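Local coordinates for putative cell adhesion protein (Parabacteroides distasonis, PDB 3LIU) that is a putative fimbrillin of the FimA/Mfa1 family and probably serves as a building block of cell-surface pili involved in adhesion, at residues S195-K201 with V311-Y317; K328-A334 with G368-P374. One frame throughout, in Å; residues are numbered along the deposited sequence.

Both contacts hold strands of the same sheet, in which 308-319 lies between 193-213 and 326-336. Contact 1 pairs the first two of these strands, 195-201 with 311-317. Contact 2, its centre about 9 Å from that of contact 1, fastens the third strand, at 328-334, to the irregular loop 368-374 that follows strand 358-366. Each is partly buried. In contact 1 a backbone ladder broken by one beta bulge divides a buried face, with Tyr315, Leu200 and Val311, from a more exposed one carrying a lysine-aspartate salt bridge. Contact 2 has a single beta bridge and relies more on tyrosines and a lysine that reach the loop's backbone.

Contact 1 (S195-K201 with V311-Y317); sequences SKSFVLK and VKGDYTY
Lys201 reaches obliquely across an antiparallel strand pair to Asp314, in a sheet of this fimbrillin-family protein. Lys201 NZ lies 2.6 Å from Asp314 OD1 and 2.8 Å from OD2, using the syn lone pair of each, so the salt bridge is forked. The bend at the end of the lysine (chi4 139°) turns the ammonium into the carboxylate. Asn330, at the corner of strand 326-336, binds both partners: its OD1 takes a bond from NZ and its backbone N donates to OD1 of the aspartate. With an alanine here instead of Asp314, the Lys201 ammonium would probably lose its close counter-charge, and Asn330 N its carboxylate acceptor. On the other face, Phe198 extends with CG anti to its backbone N (chi1 174°), bringing CE1 within 3.6 Å of Gly313 CA. Beyond it, Leu200 and Val311 cross at about a right angle, Leu200 CD1 lying 3.8 Å from Val311 CB; Leu180 of strand 172-185 touches both. At the far end a classic beta bulge sets Lys196 and Ser197 against Thr316, whose O accepts from Lys196 N at 2.8 Å. Past the bulge, Ser195 OG lies at the edge of the Tyr315 ring, in its plane, and accepts from Tyr315 OH at 2.7 Å.

Contact 2 (K328-A334 with G368-P374); sequences KENCYYA and GPGSEIP
Tyr332 and Tyr333 turn their rings to different parts of the loop 368-374. Over one face of Tyr332 lies Pro374, its CB 4.2 Å from the ring centroid in a CH-pi contact and displaced toward the rim; the two side chains run side by side and point the same way. The carbonyl oxygens of Ser371 and Glu372 sit at the edge of this ring, and Phe204 and Phe244 touch both Tyr332 and Pro374. Tyr333 carries Gly370 over one face, CA 3.8 Å from the centroid. At its edge and in its plane is Gly368 O, which accepts a bond from Tyr333 OH at 2.7 Å on a carbonyl lone pair. The hydroxyl and one face of this ring thus meet the loop backbone at Gly368 and Gly370.

Tyr332 and Ser371 also form a single antiparallel hydrogen-bonded bridge: Tyr332 N donates to Ser371 O at 2.7 Å, and Ser371 N returns a bond to Tyr332 O. Lys328, extended beyond a CG anti to its backbone N (chi1 -174°), crosses Pro369 at about a right angle. Its NZ reaches Gly370 O at 2.9 Å, while CE lies against Glu372 CG. Glu372 OE2, 4.4 Å from Lys328 NZ, is beyond salt-bridge range of it, and a water links this OE2 to Glu329 O. A second water joins Asn330 O to Glu372 O.

Asn330 and Cys331 both face Gly313, forming a G1 beta bulge at the corner of the strand, and the loop pairs with this bent strand by one isolated beta bridge, supplemented by side-chain bonds to its backbone.

Contact 1 (S195-K201 with V311-Y317)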
ATOM      1  N   SER A 195      10.932  18.369  28.707  1.00 19.11           N
ATOM      2  CA  SER A 195      10.136  18.686  27.545  1.00 19.25           C
ATOM      3  C   SER A 195       8.936  19.468  28.023  1.00 19.23           C
ATOM      4  O   SER A 195       8.379  19.118  29.044  1.00 18.11           O
ATOM      5  CB  SER A 195       9.656  17.425  26.843  1.00 18.45           C
ATOM      6  OG  SER A 195      10.736  16.700  26.289  1.00 20.74           O
ATOM      7  N   LYS A 196       8.552  20.522  27.299  1.00 18.47           N
ATOM      8  CA  LYS A 196       7.384  21.310  27.651  1.00 18.96           C
ATOM      9  C   LYS A 196       6.230  21.205  26.669  1.00 18.34           C
ATOM     10  O   LYS A 196       5.093  21.176  27.095  1.00 19.47           O
ATOM     11  CB  LYS A 196       7.774  22.770  27.830  1.00 20.41           C
ATOM     12  CG  LYS A 196       8.568  23.021  29.101  1.00 26.58           C
ATOM     13  CD  LYS A 196       7.708  22.897  30.399  1.00 31.98           C
ATOM     14  CE  LYS A 196       8.585  22.510  31.601  1.00 35.71           C
ATOM     15  NZ  LYS A 196       7.997  22.818  32.937  1.00 33.70           N
ATOM     16  N   SER A 197       6.502  21.170  25.370  1.00 16.35           N
ATOM     17  CA  SER A 197       5.431  21.072  24.378  1.00 14.92           C
ATOM     18  C   SER A 197       5.981  20.704  23.009  1.00 16.26           C
ATOM     19  O   SER A 197       7.178  20.866  22.730  1.00 16.45           O
ATOM     20  CB  SER A 197       4.639  22.370  24.248  1.00 18.18           C
ATOM     21  OG  SER A 197       5.449  23.438  23.787  1.00 15.61           O
ATOM     22  N   PHE A 198       5.108  20.181  22.162  1.00 16.40           N
ATOM     23  CA  PHE A 198       5.436  19.978  20.750  1.00 15.89           C
ATOM     24  C   PHE A 198       4.192  20.304  19.969  1.00 17.62           C
ATOM     25  O   PHE A 198       3.137  19.750  20.269  1.00 19.69           O
ATOM     26  CB  PHE A 198       5.823  18.549  20.502  1.00 17.10           C
ATOM     27  CG  PHE A 198       6.043  18.208  19.045  1.00 17.69           C
ATOM     28  CD1 PHE A 198       7.187  18.623  18.384  1.00 16.55           C
ATOM     29  CD2 PHE A 198       5.127  17.454  18.357  1.00 18.57           C
ATOM     30  CE1 PHE A 198       7.376  18.326  17.064  1.00 21.63           C
ATOM     31  CE2 PHE A 198       5.319  17.139  17.052  1.00 13.37           C
ATOM     32  CZ  PHE A 198       6.446  17.568  16.393  1.00 19.21           C
ATOM     33  N   VAL A 199       4.319  21.210  19.002  1.00 17.32           N
ATOM     34  CA  VAL A 199       3.229  21.596  18.113  1.00 16.29           C
ATOM     35  C   VAL A 199       3.550  21.033  16.732  1.00 16.46           C
ATOM     36  O   VAL A 199       4.560  21.423  16.109  1.00 14.57           O
ATOM     37  CB  VAL A 199       3.069  23.133  18.037  1.00 17.10           C
ATOM     38  CG1 VAL A 199       1.890  23.491  17.151  1.00  9.60           C
ATOM     39  CG2 VAL A 199       2.915  23.747  19.452  1.00 12.63           C
ATOM     40  N   LEU A 200       2.695  20.120  16.268  1.00 14.45           N
ATOM     41  CA  LEU A 200       2.831  19.505  14.971  1.00 15.11           C
ATOM     42  C   LEU A 200       2.514  20.478  13.822  1.00 13.61           C
ATOM     43  O   LEU A 200       1.474  21.092  13.834  1.00 11.52           O
ATOM     44  CB  LEU A 200       1.921  18.270  14.894  1.00 17.03           C
ATOM     45  CG  LEU A 200       2.008  17.493  13.586  1.00 13.86           C
ATOM     46  CD1 LEU A 200       3.397  16.774  13.494  1.00  6.12           C
ATOM     47  CD2 LEU A 200       0.833  16.513  13.503  1.00 18.71           C
ATOM     48  N   LYS A 201       3.405  20.583  12.834  1.00 13.13           N
ATOM     49  CA  LYS A 201       3.186  21.447  11.645  1.00 15.44           C
ATOM     50  C   LYS A 201       2.967  20.671  10.353  1.00 16.56           C
ATOM     51  O   LYS A 201       2.175  21.096   9.512  1.00 16.56           O
ATOM     52  CB  LYS A 201       4.364  22.388  11.438  1.00 14.22           C
ATOM     53  CG  LYS A 201       4.421  23.568  12.440  1.00 17.93           C
ATOM     54  CD  LYS A 201       5.530  24.568  12.017  1.00 29.40           C
ATOM     55  CE  LYS A 201       5.435  25.942  12.714  1.00 35.76           C
ATOM     56  NZ  LYS A 201       6.809  26.488  13.144  1.00 37.88           N
ATOM     57  N   VAL A 311       7.780  13.654  10.799  1.00 13.02           N
ATOM     58  CA  VAL A 311       7.030  14.797  11.311  1.00 14.25           C
ATOM     59  C   VAL A 311       7.920  16.021  11.519  1.00 13.24           C
ATOM     60  O   VAL A 311       9.130  15.900  11.777  1.00 15.56           O
ATOM     61  CB  VAL A 311       6.248  14.469  12.604  1.00 16.54           C
ATOM     62  CG1 VAL A 311       5.452  13.122  12.422  1.00 15.35           C
ATOM     63  CG2 VAL A 311       7.173  14.380  13.762  1.00 13.66           C
ATOM     64  N   LYS A 312       7.313  17.185  11.313  1.00 11.04           N
ATOM     65  CA  LYS A 312       7.934  18.468  11.588  1.00  9.97           C
ATOM     66  C   LYS A 312       7.069  19.255  12.553  1.00 13.09           C
ATOM     67  O   LYS A 312       5.853  19.304  12.388  1.00 11.55           O
ATOM     68  CB  LYS A 312       8.087  19.283  10.319  1.00 11.01           C
ATOM     69  CG  LYS A 312       9.095  20.451  10.478  1.00  9.25           C
ATOM     70  CD  LYS A 312       9.120  21.389   9.313  1.00 15.52           C
ATOM     71  CE  LYS A 312       7.865  22.204   9.241  1.00 23.26           C
ATOM     72  NZ  LYS A 312       7.909  23.073   8.077  1.00 24.33           N
ATOM     73  N   GLY A 313       7.697  19.900  13.543  1.00 15.44           N
ATOM     74  CA  GLY A 313       6.961  20.773  14.467  1.00 15.54           C
ATOM     75  C   GLY A 313       7.883  21.585  15.357  1.00 16.20           C
ATOM     76  O   GLY A 313       9.103  21.551  15.204  1.00 15.48           O
ATOM     77  N   ASP A 314       7.299  22.304  16.302  1.00 14.28           N
ATOM     78  CA  ASP A 314       8.049  23.222  17.157  1.00 14.36           C
ATOM     79  C   ASP A 314       8.153  22.579  18.516  1.00 16.36           C
ATOM     80  O   ASP A 314       7.131  22.233  19.104  1.00 14.86           O
ATOM     81  CB  ASP A 314       7.336  24.578  17.271  1.00 15.24           C
ATOM     82  CG  ASP A 314       7.204  25.284  15.927  1.00 18.22           C
ATOM     83  OD1 ASP A 314       7.857  24.874  14.941  1.00 13.75           O
ATOM     84  OD2 ASP A 314       6.402  26.227  15.852  1.00 15.09           O
ATOM     85  N   TYR A 315       9.381  22.408  19.004  1.00 15.28           N
ATOM     86  CA  TYR A 315       9.613  21.702  20.268  1.00 15.41           C
ATOM     87  C   TYR A 315      10.145  22.698  21.261  1.00 14.26           C
ATOM     88  O   TYR A 315      11.104  23.441  20.991  1.00 15.39           O
ATOM     89  CB  TYR A 315      10.596  20.541  20.068  1.00 14.46           C
ATOM     90  CG  TYR A 315      11.071  19.884  21.349  1.00 13.66           C
ATOM     91  CD1 TYR A 315      10.295  18.920  22.013  1.00 13.78           C
ATOM     92  CD2 TYR A 315      12.282  20.233  21.904  1.00 12.72           C
ATOM     93  CE1 TYR A 315      10.750  18.329  23.203  1.00 13.27           C
ATOM     94  CE2 TYR A 315      12.741  19.657  23.078  1.00 15.57           C
ATOM     95  CZ  TYR A 315      11.990  18.716  23.723  1.00 14.29           C
ATOM     96  OH  TYR A 315      12.495  18.200  24.888  1.00 15.28           O
ATOM     97  N   THR A 316       9.525  22.701  22.421  1.00 12.63           N
ATOM     98  CA  THR A 316       9.890  23.608  23.492  1.00 13.59           C
ATOM     99  C   THR A 316      10.379  22.802  24.707  1.00 14.53           C
ATOM    100  O   THR A 316       9.737  21.830  25.119  1.00 13.58           O
ATOM    101  CB  THR A 316       8.654  24.475  23.871  1.00 15.07           C
ATOM    102  OG1 THR A 316       8.159  25.129  22.691  1.00 11.90           O
ATOM    103  CG2 THR A 316       9.003  25.490  24.935  1.00 10.23           C
ATOM    104  N   TYR A 317      11.510  23.217  25.276  1.00 13.81           N
ATOM    105  CA  TYR A 317      12.062  22.559  26.450  1.00 12.95           C
ATOM    106  C   TYR A 317      12.580  23.591  27.447  1.00 13.98           C
ATOM    107  O   TYR A 317      12.809  24.744  27.099  1.00  9.04           O
ATOM    108  CB  TYR A 317      13.182  21.622  26.047  1.00 12.92           C
ATOM    109  CG  TYR A 317      14.338  22.322  25.381  1.00 16.19           C
ATOM    110  CD1 TYR A 317      14.246  22.751  24.053  1.00 10.87           C
ATOM    111  CD2 TYR A 317      15.533  22.532  26.070  1.00 15.66           C
ATOM    112  CE1 TYR A 317      15.306  23.365  23.439  1.00 18.95           C
ATOM    113  CE2 TYR A 317      16.595  23.177  25.472  1.00 15.81           C
ATOM    114  CZ  TYR A 317      16.483  23.594  24.159  1.00 18.92           C
ATOM    115  OH  TYR A 317      17.533  24.257  23.551  1.00 16.88           O
TER
HETATM  116  O   HOH W   1       6.424  23.734  21.212  1.00 11.21           O

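Contact 2 (K328-A334 with G368-P374)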
ATOM      1  N   LYS A 328      12.549  25.430  19.713  1.00 14.16           N
ATOM      2  CA  LYS A 328      13.211  25.155  18.445  1.00 13.67           C
ATOM      3  C   LYS A 328      12.113  24.950  17.438  1.00 13.38           C
ATOM      4  O   LYS A 328      11.314  24.025  17.552  1.00 10.97           O
ATOM      5  CB  LYS A 328      14.075  23.914  18.542  1.00 11.25           C
ATOM      6  CG  LYS A 328      14.929  23.656  17.223  1.00 21.93           C
ATOM      7  CD  LYS A 328      15.972  22.531  17.408  1.00 23.68           C
ATOM      8  CE  LYS A 328      16.873  22.359  16.176  1.00 28.80           C
ATOM      9  NZ  LYS A 328      17.900  21.267  16.355  1.00 20.13           N
ATOM     10  N   GLU A 329      12.060  25.813  16.444  1.00 11.78           N
ATOM     11  CA  GLU A 329      11.016  25.685  15.463  1.00 14.57           C
ATOM     12  C   GLU A 329      11.436  24.730  14.373  1.00 14.61           C
ATOM     13  O   GLU A 329      12.614  24.558  14.138  1.00 11.78           O
ATOM     14  CB  GLU A 329      10.727  27.020  14.820  1.00 14.41           C
ATOM     15  CG  GLU A 329      10.206  28.051  15.761  1.00 20.61           C
ATOM     16  CD  GLU A 329       9.709  29.235  14.987  1.00 28.60           C
ATOM     17  OE1 GLU A 329       9.007  29.042  13.988  1.00 29.54           O
ATOM     18  OE2 GLU A 329      10.031  30.353  15.343  1.00 23.80           O
ATOM     19  N   ASN A 330      10.452  24.149  13.689  1.00 15.66           N
ATOM     20  CA  ASN A 330      10.683  23.423  12.444  1.00 16.60           C
ATOM     21  C   ASN A 330      11.698  22.302  12.594  1.00 17.85           C
ATOM     22  O   ASN A 330      12.608  22.173  11.777  1.00 20.78           O
ATOM     23  CB  ASN A 330      11.065  24.437  11.341  1.00 16.54           C
ATOM     24  CG  ASN A 330       9.965  25.439  11.111  1.00 17.63           C
ATOM     25  OD1 ASN A 330       8.785  25.054  10.999  1.00 19.19           O
ATOM     26  ND2 ASN A 330      10.314  26.745  11.109  1.00 22.31           N
ATOM     27  N   CYS A 331      11.547  21.547  13.691  1.00 15.22           N
ATOM     28  CA  CYS A 331      12.295  20.347  14.009  1.00 16.40           C
ATOM     29  C   CYS A 331      11.712  19.137  13.305  1.00 15.85           C
ATOM     30  O   CYS A 331      10.496  18.957  13.346  1.00 14.09           O
ATOM     31  CB  CYS A 331      12.104  19.977  15.486  1.00 15.08           C
ATOM     32  SG  CYS A 331      12.892  20.919  16.560  1.00 26.44           S
ATOM     33  N   TYR A 332      12.578  18.253  12.799  1.00 15.26           N
ATOM     34  CA  TYR A 332      12.161  17.000  12.185  1.00 14.75           C
ATOM     35  C   TYR A 332      12.504  15.764  13.018  1.00 12.49           C
ATOM     36  O   TYR A 332      13.567  15.671  13.678  1.00 12.74           O
ATOM     37  CB  TYR A 332      12.808  16.804  10.809  1.00 14.53           C
ATOM     38  CG  TYR A 332      12.426  17.789   9.774  1.00 18.35           C
ATOM     39  CD1 TYR A 332      11.319  17.580   8.970  1.00 13.79           C
ATOM     40  CD2 TYR A 332      13.185  18.950   9.569  1.00 14.14           C
ATOM     41  CE1 TYR A 332      10.975  18.489   8.001  1.00 13.79           C
ATOM     42  CE2 TYR A 332      12.819  19.885   8.610  1.00 18.66           C
ATOM     43  CZ  TYR A 332      11.713  19.645   7.818  1.00 17.88           C
ATOM     44  OH  TYR A 332      11.315  20.571   6.856  1.00 13.08           O
ATOM     45  N   TYR A 333      11.606  14.793  12.915  1.00 11.67           N
ATOM     46  CA  TYR A 333      11.727  13.484  13.545  1.00 11.70           C
ATOM     47  C   TYR A 333      11.274  12.421  12.521  1.00 14.07           C
ATOM     48  O   TYR A 333      10.108  12.448  12.036  1.00 13.35           O
ATOM     49  CB  TYR A 333      10.845  13.411  14.782  1.00  9.74           C
ATOM     50  CG  TYR A 333      11.096  14.498  15.807  1.00 12.23           C
ATOM     51  CD1 TYR A 333      10.479  15.727  15.692  1.00 13.22           C
ATOM     52  CD2 TYR A 333      11.954  14.286  16.896  1.00 18.12           C
ATOM     53  CE1 TYR A 333      10.679  16.742  16.637  1.00 14.55           C
ATOM     54  CE2 TYR A 333      12.183  15.279  17.832  1.00 13.12           C
ATOM     55  CZ  TYR A 333      11.509  16.515  17.702  1.00 13.45           C
ATOM     56  OH  TYR A 333      11.700  17.515  18.612  1.00 13.95           O
ATOM     57  N   ALA A 334      12.198  11.533  12.155  1.00 11.28           N
ATOM     58  CA  ALA A 334      11.955  10.504  11.151  1.00 12.01           C
ATOM     59  C   ALA A 334      11.894   9.108  11.753  1.00 12.41           C
ATOM     60  O   ALA A 334      12.720   8.783  12.606  1.00 13.11           O
ATOM     61  CB  ALA A 334      13.059  10.565  10.078  1.00 12.67           C
ATOM     62  N   GLY A 368      13.062  15.372  23.002  1.00 14.66           N
ATOM     63  CA  GLY A 368      14.162  16.318  22.842  1.00 12.74           C
ATOM     64  C   GLY A 368      14.017  17.003  21.508  1.00 16.18           C
ATOM     65  O   GLY A 368      13.071  16.706  20.765  1.00 17.49           O
ATOM     66  N   PRO A 369      14.924  17.954  21.200  1.00 16.59           N
ATOM     67  CA  PRO A 369      14.825  18.691  19.959  1.00 15.18           C
ATOM     68  C   PRO A 369      15.141  17.774  18.784  1.00 16.36           C
ATOM     69  O   PRO A 369      16.001  16.898  18.878  1.00 15.84           O
ATOM     70  CB  PRO A 369      15.908  19.767  20.087  1.00 14.23           C
ATOM     71  CG  PRO A 369      16.461  19.656  21.468  1.00 18.39           C
ATOM     72  CD  PRO A 369      16.174  18.268  21.911  1.00 18.97           C
ATOM     73  N   GLY A 370      14.446  18.002  17.685  1.00 19.41           N
ATOM     74  CA  GLY A 370      14.667  17.284  16.468  1.00 16.23           C
ATOM     75  C   GLY A 370      15.776  17.916  15.671  1.00 16.72           C
ATOM     76  O   GLY A 370      16.503  18.776  16.157  1.00 18.82           O
ATOM     77  N   SER A 371      15.892  17.480  14.428  1.00 19.03           N
ATOM     78  CA  SER A 371      16.910  17.967  13.509  1.00 18.22           C
ATOM     79  C   SER A 371      16.339  19.089  12.706  1.00 18.02           C
ATOM     80  O   SER A 371      15.161  19.060  12.342  1.00 16.13           O
ATOM     81  CB  SER A 371      17.357  16.858  12.550  1.00 16.94           C
ATOM     82  OG  SER A 371      18.264  17.354  11.567  1.00 16.68           O
ATOM     83  N   GLU A 372      17.197  20.035  12.339  1.00 19.15           N
ATOM     84  CA  GLU A 372      16.778  21.114  11.457  1.00 20.90           C
ATOM     85  C   GLU A 372      16.613  20.585  10.027  1.00 19.21           C
ATOM     86  O   GLU A 372      15.994  21.250   9.220  1.00 18.71           O
ATOM     87  CB  GLU A 372      17.706  22.355  11.564  1.00 21.70           C
ATOM     88  CG  GLU A 372      17.647  22.959  12.969  1.00 28.92           C
ATOM     89  CD  GLU A 372      18.425  24.288  13.169  1.00 42.29           C
ATOM     90  OE1 GLU A 372      19.408  24.517  12.430  1.00 39.17           O
ATOM     91  OE2 GLU A 372      18.054  25.086  14.096  1.00 40.59           O
ATOM     92  N   ILE A 373      17.092  19.368   9.746  1.00 16.17           N
ATOM     93  CA  ILE A 373      17.028  18.814   8.401  1.00 15.54           C
ATOM     94  C   ILE A 373      16.352  17.414   8.439  1.00 16.36           C
ATOM     95  O   ILE A 373      16.378  16.714   9.480  1.00 16.91           O
ATOM     96  CB  ILE A 373      18.412  18.865   7.702  1.00 16.34           C
ATOM     97  CG1 ILE A 373      19.428  17.921   8.380  1.00 19.78           C
ATOM     98  CG2 ILE A 373      19.007  20.364   7.721  1.00 12.05           C
ATOM     99  CD1 ILE A 373      20.797  17.891   7.684  1.00 16.51           C
ATOM    100  N   PRO A 374      15.668  17.043   7.344  1.00 12.74           N
ATOM    101  CA  PRO A 374      14.821  15.866   7.406  1.00 13.65           C
ATOM    102  C   PRO A 374      15.525  14.535   7.347  1.00 13.21           C
ATOM    103  O   PRO A 374      15.038  13.571   7.929  1.00 14.29           O
ATOM    104  CB  PRO A 374      13.896  16.039   6.191  1.00 15.24           C
ATOM    105  CG  PRO A 374      14.702  16.907   5.224  1.00 14.50           C
ATOM    106  CD  PRO A 374      15.383  17.862   6.144  1.00 14.77           C
TER
HETATM  107  O   HOH W   2      14.955  26.152  14.077  1.00 20.61           O
HETATM  108  O   HOH W   3      14.195  22.982   9.904  1.00 19.21           O